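Local coordinates for protein UDP-4-amino-4,6-dideoxy-N-acetyl-beta-L-altrosamine transaminase (Helicobacter pylori, PDB 2FNU) that catalyses the PLP-dependent transamination of a UDP-linked 4-keto sugar, the second step in making pseudaminic acid, the sialic-acid-like sugar that modifies flagellin, at residues 308-313 against 359-364; 258-263 against 346-351; 267-272 against 367-372; 4-9 against 313-318. All coordinates share one frame; numbering follows the deposited sequence.

In the fold
Interactions 1, 2 and 3 join elements of the C-terminal part of the chain, and interaction 4 brings the N-terminal segment 4-9 against 313-318 beside the nucleotide-sugar. Helix 355-370 serves interaction 1 midway and interaction 3 toward its C-terminal end; strands 344-347 and 270-272, used by interactions 2 and 3, are the two outermost strands of one three-stranded antiparallel sheet. Interactions 2 and 4 are buried, and each turns on a tyrosine hydroxyl; interactions 1 and 3 are only partly buried and rely on apolar or aromatic contact, with no direct hydrogen bond across. Gln313 is common to interactions 1 and 4, and the short parallel pairing of 4-5 with 310-311 ties these two together.

Interaction 1. Residues 308-313 against 359-364; sequences RGILAQ and QNIAHS. With UD1 (uridine-diphosphate-N-acetylglucosamine), chain F.
Ile310, on the weakly bonded strand about 310-311, lies with its CA 6.8 Å from the CA of Ile361 in helix 355-370, while Arg308 comes abreast of Ser364 further along the helix. Between Arg308 and Ile310, Gly309 takes positive phi and closes the preceding helix in a Schellman motif. With CG1 anti to the carbonyl carbon (chi1 -56°), Ile310 brings its CD1 3.5 Å from Ser364 CB and 3.9 Å from Ile361 O. Its other branch meets the matching one of Ile361, CG2 to CG2 at 4.0 Å, the two side chains crossing obliquely. Ser364 OG donates to Asn360 O at 3.0 Å; Ser364 N bonds the same oxygen from the opposite face of its carbonyl plane. Arg308 runs extended past this patch; a water, lying in the guanidinium plane, accepts from its NH1 at 2.7 Å and donates weakly to Ser364 OG. Strand 310-311 pairs in parallel with strand 4-5, through Gly309 and Leu311 with Phe4, and the chain runs on to Gln313, whose NE2 donates to UD1 O2A at 3.1 Å. The chemistry is therefore an apolar isoleucine contact with a water-mediated polar margin, and no hydrogen bond directly joins strand and helix.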
# COMPACT_ATOMS: atom_id res chain seq x y z
N ARG B 308 24.34 5.50 25.78
CA ARG B 308 24.56 4.20 26.40
C ARG B 308 24.07 3.03 25.55
O ARG B 308 24.10 1.88 25.99
CB ARG B 308 23.85 4.14 27.76
CG ARG B 308 24.38 5.17 28.76
CD ARG B 308 23.52 5.23 30.00
NE ARG B 308 23.84 6.39 30.84
CZ ARG B 308 24.62 6.35 31.91
NH1 ARG B 308 25.19 5.21 32.29
NH2 ARG B 308 24.85 7.46 32.60
N GLY B 309 23.62 3.32 24.33
CA GLY B 309 23.19 2.28 23.40
C GLY B 309 21.74 1.86 23.60
O GLY B 309 21.31 0.88 23.01
N ILE B 310 21.01 2.59 24.44
CA ILE B 310 19.59 2.29 24.69
C ILE B 310 18.74 3.24 23.86
O ILE B 310 18.52 4.39 24.26
CB ILE B 310 19.25 2.45 26.19
CG1 ILE B 310 20.16 1.57 27.05
CG2 ILE B 310 17.78 2.09 26.46
CD1 ILE B 310 20.17 1.98 28.49
N LEU B 311 18.28 2.75 22.70
CA LEU B 311 17.67 3.64 21.70
C LEU B 311 16.19 3.84 21.96
O LEU B 311 15.32 3.51 21.13
CB LEU B 311 17.96 3.15 20.28
CG LEU B 311 19.44 2.84 20.00
CD1 LEU B 311 19.63 2.34 18.54
CD2 LEU B 311 20.35 4.04 20.28
N ALA B 312 15.92 4.42 23.13
CA ALA B 312 14.56 4.57 23.59
C ALA B 312 13.83 5.59 22.74
O ALA B 312 14.46 6.44 22.10
CB ALA B 312 14.54 4.99 25.06
N GLN B 313 12.50 5.50 22.75
CA GLN B 313 11.66 6.36 21.91
C GLN B 313 10.50 6.88 22.76
O GLN B 313 10.25 6.36 23.84
CB GLN B 313 11.17 5.54 20.71
CG GLN B 313 10.30 6.26 19.70
CD GLN B 313 10.95 7.52 19.17
OE1 GLN B 313 11.03 8.54 19.86
NE2 GLN B 313 11.42 7.46 17.92
N GLN B 359 18.55 -7.17 31.73
CA GLN B 359 19.20 -6.80 32.99
C GLN B 359 20.19 -5.67 32.78
O GLN B 359 20.26 -4.75 33.58
CB GLN B 359 19.91 -8.01 33.59
CG GLN B 359 18.92 -9.09 34.03
CD GLN B 359 19.54 -10.47 34.18
OE1 GLN B 359 20.57 -10.79 33.57
NE2 GLN B 359 18.90 -11.32 34.99
N ASN B 360 20.95 -5.72 31.67
CA ASN B 360 21.90 -4.66 31.39
C ASN B 360 21.25 -3.33 31.07
O ASN B 360 21.65 -2.28 31.57
CB ASN B 360 22.91 -5.07 30.32
CG ASN B 360 24.09 -5.81 30.93
OD1 ASN B 360 25.16 -5.23 31.15
ND2 ASN B 360 23.87 -7.09 31.26
N ILE B 361 20.22 -3.38 30.23
CA ILE B 361 19.50 -2.15 29.90
C ILE B 361 18.87 -1.54 31.15
O ILE B 361 18.97 -0.33 31.39
CB ILE B 361 18.42 -2.42 28.83
CG1 ILE B 361 19.07 -2.80 27.50
CG2 ILE B 361 17.49 -1.20 28.65
CD1 ILE B 361 18.16 -3.56 26.56
N ALA B 362 18.19 -2.37 31.94
CA ALA B 362 17.48 -1.87 33.11
C ALA B 362 18.43 -1.20 34.11
O ALA B 362 18.15 -0.11 34.59
CB ALA B 362 16.72 -3.01 33.77
N HIS B 363 19.56 -1.84 34.38
CA HIS B 363 20.52 -1.25 35.28
C HIS B 363 21.11 0.07 34.70
O HIS B 363 21.29 1.04 35.44
CB HIS B 363 21.57 -2.28 35.71
CG HIS B 363 21.06 -3.25 36.74
ND1 HIS B 363 20.92 -2.91 38.07
CD2 HIS B 363 20.67 -4.55 36.65
CE1 HIS B 363 20.47 -3.95 38.75
NE2 HIS B 363 20.31 -4.96 37.91
N SER B 364 21.33 0.11 33.39
CA SER B 364 21.78 1.33 32.71
C SER B 364 20.76 2.47 32.75
O SER B 364 21.13 3.63 32.92
CB SER B 364 22.15 1.03 31.26
OG SER B 364 23.28 0.17 31.20
C1' UD1 F . 6.06 4.95 13.69
C2' UD1 F . 5.49 4.81 15.11
C3' UD1 F . 5.09 3.38 15.44
C4' UD1 F . 4.25 2.77 14.30
C5' UD1 F . 4.85 2.98 12.90
C6' UD1 F . 5.99 2.01 12.60
C7' UD1 F . 6.45 6.55 16.59
C8' UD1 F . 7.61 6.98 17.44
N2' UD1 F . 6.47 5.31 16.08
O1' UD1 F . 7.38 4.41 13.62
O3' UD1 F . 4.31 3.35 16.66
O5' UD1 F . 5.23 4.35 12.68
O7' UD1 F . 5.53 7.30 16.38
N1 UD1 F . 13.24 -0.84 13.04
C2 UD1 F . 13.74 -2.14 12.80
N3 UD1 F . 13.44 -2.78 11.66
C4 UD1 F . 12.67 -2.21 10.72
C5 UD1 F . 12.14 -0.93 10.89
C6 UD1 F . 12.43 -0.23 12.06
O2 UD1 F . 14.47 -2.69 13.67
O4 UD1 F . 12.42 -2.84 9.68
C1B UD1 F . 13.60 -0.16 14.30
C2B UD1 F . 14.91 0.58 14.06
O2' UD1 F . 15.76 0.41 15.20
C3B UD1 F . 14.50 2.03 13.92
C4B UD1 F . 13.25 2.11 14.78
O4B UD1 F . 12.63 0.82 14.69
O3B UD1 F . 15.50 2.95 14.36
C5B UD1 F . 12.32 3.18 14.26
O5B UD1 F . 11.17 3.20 15.10
PA UD1 F . 10.22 4.50 15.09
O1A UD1 F . 8.99 4.19 15.93
O2A UD1 F . 11.08 5.71 15.44
O3A UD1 F . 9.88 4.49 13.51
PB UD1 F . 8.57 5.20 12.87
O1B UD1 F . 8.53 6.66 13.28
O2B UD1 F . 8.53 4.80 11.40
O HOH W 1 25.43 2.73 31.22

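Interaction 2. Residues 258-263 against 346-351; sequences LTYDRI and SLPCHA
Tyr260 OH donates to the backbone oxygen of Pro348 at 2.6 Å, a short bond that is the sole hydrogen bond between 258-263 and 346-351. The hydroxyl arrives in the plane of the Pro348 carbonyl, on a lone pair, with a C=O...O angle of 135°. The acceptor in turn lies at the edge of the tyrosine ring and near its plane, 3.2 Å from Tyr260 CE2, so ring and carbonyl meet through their edges. Tyr260 projects from the helix with CG anti to the carbonyl carbon (chi1 -80°), which carries the phenol across the gap between backbones whose nearest CA atoms, those of Tyr260 and Leu347, stand 9.5 Å apart.

Apolar groups of Leu347 and Pro348 flank the polar end. Leu347 crosses the ring at a slant: its CB is 4.1 Å from Tyr260 CZ, and its CD1 rests over one ring face, 4.1 Å from Tyr260 CE1. The pyrrolidine of Pro348 adds its CD, 3.8 Å from Tyr260 OH. In this buried setting the bond anchors the outer end of the ring, while Leu347 on one face limits its movement.

The ring also meets those of Tyr286 and Phe264. Through Tyr260, helix 246-264 is bonded to the chain at Pro348; Leu347 on Phe264 and Ala351 on Leu249 and Lys252 add further contacts with the same helix, and helix 355-370 packs against the same tyrosine with Ile361 and Ala362.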
# COMPACT_ATOMS: atom_id res chain seq x y z
N LEU B 258 8.67 -8.49 32.67
CA LEU B 258 8.74 -8.89 34.07
C LEU B 258 10.12 -8.65 34.66
O LEU B 258 10.25 -8.32 35.85
CB LEU B 258 8.31 -10.35 34.25
CG LEU B 258 6.82 -10.60 34.01
CD1 LEU B 258 6.58 -12.11 33.91
CD2 LEU B 258 5.91 -9.95 35.08
N THR B 259 11.16 -8.85 33.84
CA THR B 259 12.54 -8.59 34.29
C THR B 259 12.74 -7.10 34.57
O THR B 259 13.26 -6.72 35.61
CB THR B 259 13.55 -9.12 33.27
OG1 THR B 259 13.43 -10.54 33.23
CG2 THR B 259 14.98 -8.76 33.67
N TYR B 260 12.31 -6.25 33.64
CA TYR B 260 12.33 -4.83 33.95
C TYR B 260 11.57 -4.51 35.24
O TYR B 260 12.04 -3.73 36.07
CB TYR B 260 11.65 -4.05 32.83
CG TYR B 260 12.44 -3.77 31.57
CD1 TYR B 260 13.66 -3.09 31.61
CD2 TYR B 260 11.91 -4.09 30.31
CE1 TYR B 260 14.35 -2.77 30.44
CE2 TYR B 260 12.62 -3.78 29.14
CZ TYR B 260 13.83 -3.11 29.22
OH TYR B 260 14.51 -2.77 28.06
N ASP B 261 10.37 -5.09 35.39
CA ASP B 261 9.55 -4.84 36.59
C ASP B 261 10.35 -5.16 37.85
O ASP B 261 10.35 -4.38 38.81
CB ASP B 261 8.28 -5.68 36.59
CG ASP B 261 7.25 -5.24 35.55
OD1 ASP B 261 7.42 -4.20 34.86
OD2 ASP B 261 6.24 -5.96 35.45
N ARG B 262 11.04 -6.31 37.85
CA ARG B 262 11.78 -6.72 39.05
C ARG B 262 12.85 -5.69 39.38
O ARG B 262 13.01 -5.28 40.55
CB ARG B 262 12.42 -8.09 38.89
CG ARG B 262 11.44 -9.24 38.86
CD ARG B 262 12.19 -10.56 39.01
NE ARG B 262 13.22 -10.77 37.99
CZ ARG B 262 12.99 -11.22 36.76
NH1 ARG B 262 11.74 -11.50 36.37
NH2 ARG B 262 14.01 -11.40 35.92
N ILE B 263 13.61 -5.27 38.37
CA ILE B 263 14.74 -4.38 38.60
C ILE B 263 14.28 -2.96 38.94
O ILE B 263 14.92 -2.27 39.74
CB ILE B 263 15.70 -4.40 37.38
CG1 ILE B 263 16.29 -5.82 37.23
CG2 ILE B 263 16.81 -3.35 37.50
CD1 ILE B 263 16.99 -6.10 35.91
N SER B 346 9.64 4.85 26.02
CA SER B 346 9.50 3.44 25.66
C SER B 346 10.86 2.78 25.61
O SER B 346 11.73 3.19 24.85
CB SER B 346 8.82 3.30 24.31
OG SER B 346 7.51 3.88 24.38
N LEU B 347 11.02 1.74 26.43
CA LEU B 347 12.31 1.03 26.51
C LEU B 347 12.36 -0.18 25.59
O LEU B 347 11.32 -0.75 25.24
CB LEU B 347 12.55 0.57 27.95
CG LEU B 347 12.59 1.68 29.01
CD1 LEU B 347 12.83 1.04 30.38
CD2 LEU B 347 13.69 2.71 28.73
N PRO B 348 13.58 -0.61 25.21
CA PRO B 348 13.65 -1.78 24.34
C PRO B 348 12.85 -2.98 24.85
O PRO B 348 12.97 -3.40 26.01
CB PRO B 348 15.15 -2.09 24.27
CG PRO B 348 15.81 -0.73 24.48
CD PRO B 348 14.92 -0.05 25.50
N CYS B 349 12.02 -3.53 23.98
CA CYS B 349 11.13 -4.61 24.36
C CYS B 349 10.71 -5.30 23.06
O CYS B 349 10.01 -4.70 22.25
CB CYS B 349 9.91 -4.07 25.09
SG CYS B 349 8.76 -5.37 25.60
N HIS B 350 11.21 -6.51 22.85
CA HIS B 350 10.86 -7.35 21.70
C HIS B 350 11.27 -8.79 22.02
O HIS B 350 11.98 -9.05 23.00
CB HIS B 350 11.52 -6.87 20.40
CG HIS B 350 13.01 -6.80 20.47
ND1 HIS B 350 13.80 -7.91 20.27
CD2 HIS B 350 13.84 -5.77 20.71
CE1 HIS B 350 15.07 -7.56 20.39
NE2 HIS B 350 15.13 -6.26 20.67
N ALA B 351 10.79 -9.73 21.21
CA ALA B 351 10.93 -11.15 21.56
C ALA B 351 12.36 -11.67 21.54
O ALA B 351 12.64 -12.73 22.10
CB ALA B 351 10.07 -12.00 20.66

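Interaction 3. Residues 267-272 against 367-372; sequences NPYFTP and KTFESF
Tyr269, Phe270 and Phe369 form an aromatic cluster where the chain entering strand 270-272 meets the C-terminal part of helix 355-370. An Asx turn at Asn267 shapes the approach.

The ring contacts are of three kinds. Phe369 CB makes a CH-pi contact over one face of Tyr269, 3.7 Å from the ring centroid, while Pro268 CG covers the opposite face. The Tyr269 and Phe369 rings themselves are nearly parallel, planes at 25°, yet slid so far past one another that they barely overlap. Phe270 and Phe369 meet obliquely, planes at 58°: Phe270 presents its edge, CE2 3.7 Å from Phe369 CD1, and its CD2 lies over one face of Phe369. Phe264 meets Phe270, and Phe294 meets Phe369, edge-to-face.

Hydrogen bonding serves the turn and does not cross the contact. Asn267 OD1, which lies over the centre of the Phe270 ring, accepts from Tyr269 N at 2.8 Å and from Phe270 N at 3.0 Å, the second in its carbonyl plane on a lone pair. ND2 of the same amide donates to Phe270 O and also bonds Phe264 O in helix 246-264, so Asn267 braces the backbone that presents the two aromatic residues.

At the outer margin the tyrosine passes alongside Glu370. Tyr269 OH lies 3.3 Å from Glu370 CB, while the extended carboxylate arm, its CG anti to the backbone N (chi1 -171°), leads away.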
# COMPACT_ATOMS: atom_id res chain seq x y z
N ASN B 267 11.75 1.90 42.39
CA ASN B 267 12.75 2.89 41.99
C ASN B 267 12.17 4.31 42.21
O ASN B 267 10.95 4.52 42.12
CB ASN B 267 13.20 2.67 40.54
CG ASN B 267 12.30 3.35 39.55
OD1 ASN B 267 12.46 4.54 39.28
ND2 ASN B 267 11.33 2.62 39.02
N PRO B 268 13.04 5.27 42.54
CA PRO B 268 12.63 6.64 42.84
C PRO B 268 12.37 7.58 41.63
O PRO B 268 11.95 8.72 41.83
CB PRO B 268 13.81 7.17 43.66
CG PRO B 268 14.98 6.46 43.10
CD PRO B 268 14.50 5.08 42.70
N TYR B 269 12.58 7.09 40.40
CA TYR B 269 12.66 7.98 39.23
C TYR B 269 11.45 7.94 38.30
O TYR B 269 11.10 8.96 37.69
CB TYR B 269 13.87 7.64 38.38
CG TYR B 269 15.16 7.50 39.17
CD1 TYR B 269 15.75 8.60 39.81
CD2 TYR B 269 15.79 6.27 39.26
CE1 TYR B 269 16.94 8.46 40.52
CE2 TYR B 269 16.98 6.12 39.97
CZ TYR B 269 17.55 7.22 40.59
OH TYR B 269 18.73 7.06 41.28
N PHE B 270 10.82 6.77 38.16
CA PHE B 270 9.74 6.62 37.18
C PHE B 270 8.85 5.46 37.56
O PHE B 270 9.24 4.61 38.37
CB PHE B 270 10.30 6.40 35.76
CG PHE B 270 11.31 5.29 35.67
CD1 PHE B 270 10.91 3.95 35.65
CD2 PHE B 270 12.67 5.58 35.62
CE1 PHE B 270 11.85 2.92 35.58
CE2 PHE B 270 13.63 4.56 35.56
CZ PHE B 270 13.21 3.23 35.54
N THR B 271 7.67 5.41 36.94
CA THR B 271 6.68 4.36 37.19
C THR B 271 6.49 3.53 35.91
O THR B 271 5.98 4.04 34.93
CB THR B 271 5.32 4.98 37.59
OG1 THR B 271 5.51 5.82 38.75
CG2 THR B 271 4.27 3.91 37.90
N PRO B 272 6.87 2.23 35.93
CA PRO B 272 6.54 1.39 34.79
C PRO B 272 5.04 1.12 34.75
O PRO B 272 4.39 0.97 35.80
CB PRO B 272 7.29 0.08 35.07
CG PRO B 272 8.20 0.37 36.22
CD PRO B 272 7.58 1.47 36.98
N LYS B 367 20.99 3.96 36.14
CA LYS B 367 22.22 4.76 36.26
C LYS B 367 22.05 6.11 35.58
O LYS B 367 22.54 7.11 36.07
CB LYS B 367 23.43 4.04 35.69
CG LYS B 367 23.87 2.82 36.51
CD LYS B 367 24.16 3.18 37.97
CE LYS B 367 24.55 1.95 38.77
NZ LYS B 367 24.35 2.15 40.24
N THR B 368 21.35 6.11 34.45
CA THR B 368 21.11 7.33 33.70
C THR B 368 20.31 8.31 34.54
O THR B 368 20.69 9.49 34.70
CB THR B 368 20.37 7.01 32.38
OG1 THR B 368 21.18 6.16 31.57
CG2 THR B 368 20.04 8.30 31.63
N PHE B 369 19.19 7.86 35.09
CA PHE B 369 18.36 8.72 35.92
C PHE B 369 19.10 9.21 37.15
O PHE B 369 18.98 10.38 37.52
CB PHE B 369 17.05 8.02 36.29
CG PHE B 369 16.00 8.16 35.24
CD1 PHE B 369 15.89 7.22 34.21
CD2 PHE B 369 15.16 9.27 35.23
CE1 PHE B 369 14.93 7.37 33.20
CE2 PHE B 369 14.18 9.43 34.23
CZ PHE B 369 14.07 8.48 33.22
N GLU B 370 19.88 8.33 37.76
CA GLU B 370 20.65 8.69 38.94
C GLU B 370 21.57 9.87 38.65
O GLU B 370 21.82 10.70 39.54
CB GLU B 370 21.46 7.48 39.41
CG GLU B 370 22.15 7.66 40.77
CD GLU B 370 23.02 6.47 41.15
OE1 GLU B 370 23.54 5.78 40.24
OE2 GLU B 370 23.19 6.22 42.36
N SER B 371 22.07 9.97 37.42
CA SER B 371 23.06 10.99 37.06
C SER B 371 22.49 12.41 36.98
O SER B 371 23.25 13.37 36.93
CB SER B 371 23.74 10.63 35.74
OG SER B 371 22.86 10.86 34.65
N PHE B 372 21.16 12.53 36.94
CA PHE B 372 20.52 13.84 36.78
C PHE B 372 20.11 14.41 38.13
O PHE B 372 19.08 14.03 38.69
CB PHE B 372 19.33 13.75 35.82
CG PHE B 372 19.74 13.69 34.39
CD1 PHE B 372 20.13 12.48 33.82
CD2 PHE B 372 19.78 14.84 33.61
CE1 PHE B 372 20.54 12.41 32.50
CE2 PHE B 372 20.19 14.78 32.28
CZ PHE B 372 20.57 13.56 31.72

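Interaction 4. Residues 4-9 against 313-318; sequences FAYSEP and QVHYKP. With UD1 (uridine-diphosphate-N-acetylglucosamine), chain F.
The Tyr6 ring has His315 CE1 over one face and a phosphate oxygen of the nucleotide-sugar, UD1 O1A, at its edge near the plane. The two rings make an offset edge-to-face pair: the edge of His315 turns toward the tyrosine face, planes 65° apart. Gln313 CB approaches the tyrosine obliquely, 3.6 Å from Tyr6 CD2. The Tyr316 ring carries His315 CB over the centre of one face and meets the sugar at its edge.

Tyr6 OH accepts from His315 NE2 at 3.1 Å, nearly in the imidazole plane, and donates to UD1 O1A at 2.5 Å. Tyr6 CG stands between the backbone N and the carbonyl carbon (chi1 82°), directing the phenol to the diphosphate. His315 ND1 is bonded to Ser346 OG, so the imidazole is held at both nitrogens and its rotation is fixed.

Gln313, bent at chi2, splits its amide: NE2 serves the ligand and Phe217 O of the second subunit, whereas OE1 accepts from Val314 N at 2.8 Å, in its carbonyl plane. Tyr316, after a cis peptide bond, donates from OH to UD1 O3' at 2.8 Å.

The two segments line the substrate pocket at the subunit interface: Glu8 and Pro9 touch the uracil, and Lys26, Leu28, Thr29 and Gln30 of the second subunit bond the ligand. Two donors, Tyr6 OH and Gln313 NE2, thus reach separate oxygens of one phosphate. The Ser346–His315–Tyr6 chain probably polarises the phenol toward that anion, while Tyr316 OH contacts both the sugar and the pyridoxamine cofactor PMP.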
# COMPACT_ATOMS: atom_id res chain seq x y z
N PHE B 4 20.68 -1.10 21.24
CA PHE B 4 19.39 -1.77 21.33
C PHE B 4 18.27 -0.88 20.81
O PHE B 4 17.89 0.09 21.46
CB PHE B 4 19.10 -2.12 22.79
CG PHE B 4 20.05 -3.13 23.37
CD1 PHE B 4 21.10 -2.71 24.19
CD2 PHE B 4 19.89 -4.49 23.12
CE1 PHE B 4 21.99 -3.65 24.74
CE2 PHE B 4 20.77 -5.43 23.67
CZ PHE B 4 21.82 -5.01 24.48
N ALA B 5 17.75 -1.22 19.63
CA ALA B 5 16.56 -0.58 19.10
C ALA B 5 15.41 -0.89 20.05
O ALA B 5 15.43 -1.92 20.73
CB ALA B 5 16.24 -1.14 17.72
N TYR B 6 14.41 -0.01 20.10
CA TYR B 6 13.33 -0.23 21.06
C TYR B 6 12.44 -1.40 20.69
O TYR B 6 11.81 -2.01 21.54
CB TYR B 6 12.52 1.05 21.32
CG TYR B 6 11.44 1.41 20.31
CD1 TYR B 6 10.16 0.86 20.42
CD2 TYR B 6 11.69 2.31 19.28
CE1 TYR B 6 9.16 1.19 19.53
CE2 TYR B 6 10.68 2.65 18.37
CZ TYR B 6 9.42 2.09 18.50
OH TYR B 6 8.40 2.41 17.62
N SER B 7 12.38 -1.69 19.40
CA SER B 7 11.75 -2.93 18.92
C SER B 7 12.43 -3.33 17.63
O SER B 7 13.03 -2.49 16.96
CB SER B 7 10.24 -2.77 18.69
OG SER B 7 9.65 -4.02 18.38
N GLU B 8 12.36 -4.62 17.31
CA GLU B 8 12.85 -5.10 16.02
C GLU B 8 12.10 -6.35 15.58
O GLU B 8 11.44 -7.01 16.40
CB GLU B 8 14.35 -5.37 16.07
CG GLU B 8 14.75 -6.35 17.08
CD GLU B 8 16.27 -6.41 17.29
OE1 GLU B 8 16.75 -7.52 17.40
OE2 GLU B 8 16.95 -5.37 17.37
N PRO B 9 12.19 -6.70 14.29
CA PRO B 9 11.53 -7.91 13.84
C PRO B 9 12.26 -9.14 14.38
O PRO B 9 13.48 -9.09 14.59
CB PRO B 9 11.67 -7.84 12.31
CG PRO B 9 12.92 -7.03 12.07
CD PRO B 9 12.91 -6.01 13.19
N GLN B 313 12.50 5.50 22.75
CA GLN B 313 11.66 6.36 21.91
C GLN B 313 10.50 6.88 22.76
O GLN B 313 10.25 6.36 23.84
CB GLN B 313 11.17 5.54 20.71
CG GLN B 313 10.30 6.26 19.70
CD GLN B 313 10.95 7.52 19.17
OE1 GLN B 313 11.03 8.54 19.86
NE2 GLN B 313 11.42 7.46 17.92
N VAL B 314 9.82 7.92 22.29
CA VAL B 314 8.66 8.45 22.99
C VAL B 314 7.41 8.21 22.15
O VAL B 314 7.40 8.52 20.94
CB VAL B 314 8.81 9.96 23.27
CG1 VAL B 314 7.54 10.54 23.93
CG2 VAL B 314 10.05 10.22 24.15
N HIS B 315 6.37 7.66 22.78
CA HIS B 315 5.06 7.45 22.15
C HIS B 315 3.99 8.11 23.03
O HIS B 315 3.72 7.59 24.11
CB HIS B 315 4.80 5.94 22.04
CG HIS B 315 5.85 5.20 21.26
ND1 HIS B 315 6.94 4.59 21.85
CD2 HIS B 315 5.95 4.95 19.93
CE1 HIS B 315 7.68 4.02 20.91
NE2 HIS B 315 7.09 4.21 19.74
N TYR B 316 3.36 9.23 22.65
CA TYR B 316 3.46 9.93 21.37
C TYR B 316 3.28 11.42 21.62
O TYR B 316 2.62 11.82 22.59
CB TYR B 316 2.30 9.52 20.44
CG TYR B 316 2.32 8.11 19.95
CD1 TYR B 316 1.55 7.13 20.58
CD2 TYR B 316 3.11 7.74 18.86
CE1 TYR B 316 1.55 5.82 20.12
CE2 TYR B 316 3.13 6.41 18.38
CZ TYR B 316 2.36 5.47 19.03
OH TYR B 316 2.38 4.18 18.57
N LYS B 317 3.80 12.24 20.72
CA LYS B 317 3.42 13.66 20.68
C LYS B 317 1.90 13.77 20.51
O LYS B 317 1.33 13.13 19.64
CB LYS B 317 4.14 14.34 19.51
CG LYS B 317 3.82 15.80 19.25
CD LYS B 317 4.84 16.31 18.23
CE LYS B 317 4.63 17.74 17.81
NZ LYS B 317 5.80 18.15 16.96
N PRO B 318 1.23 14.56 21.36
CA PRO B 318 -0.21 14.73 21.17
C PRO B 318 -0.51 15.18 19.74
O PRO B 318 0.10 16.13 19.26
CB PRO B 318 -0.57 15.82 22.19
CG PRO B 318 0.45 15.57 23.34
CD PRO B 318 1.72 15.27 22.57
C1' UD1 F . 6.06 4.95 13.69
C2' UD1 F . 5.49 4.81 15.11
C3' UD1 F . 5.09 3.38 15.44
C4' UD1 F . 4.25 2.77 14.30
C5' UD1 F . 4.85 2.98 12.90
C6' UD1 F . 5.99 2.01 12.60
C7' UD1 F . 6.45 6.55 16.59
C8' UD1 F . 7.61 6.98 17.44
N2' UD1 F . 6.47 5.31 16.08
O1' UD1 F . 7.38 4.41 13.62
O3' UD1 F . 4.31 3.35 16.66
O5' UD1 F . 5.23 4.35 12.68
O7' UD1 F . 5.53 7.30 16.38
N1 UD1 F . 13.24 -0.84 13.04
C2 UD1 F . 13.74 -2.14 12.80
N3 UD1 F . 13.44 -2.78 11.66
C4 UD1 F . 12.67 -2.21 10.72
C5 UD1 F . 12.14 -0.93 10.89
C6 UD1 F . 12.43 -0.23 12.06
O2 UD1 F . 14.47 -2.69 13.67
O4 UD1 F . 12.42 -2.84 9.68
C1B UD1 F . 13.60 -0.16 14.30
C2B UD1 F . 14.91 0.58 14.06
O2' UD1 F . 15.76 0.41 15.20
C3B UD1 F . 14.50 2.03 13.92
C4B UD1 F . 13.25 2.11 14.78
O4B UD1 F . 12.63 0.82 14.69
O3B UD1 F . 15.50 2.95 14.36
C5B UD1 F . 12.32 3.18 14.26
O5B UD1 F . 11.17 3.20 15.10
PA UD1 F . 10.22 4.50 15.09
O1A UD1 F . 8.99 4.19 15.93
O2A UD1 F . 11.08 5.71 15.44
O3A UD1 F . 9.88 4.49 13.51
PB UD1 F . 8.57 5.20 12.87
O1B UD1 F . 8.53 6.66 13.28
O2B UD1 F . 8.53 4.80 11.40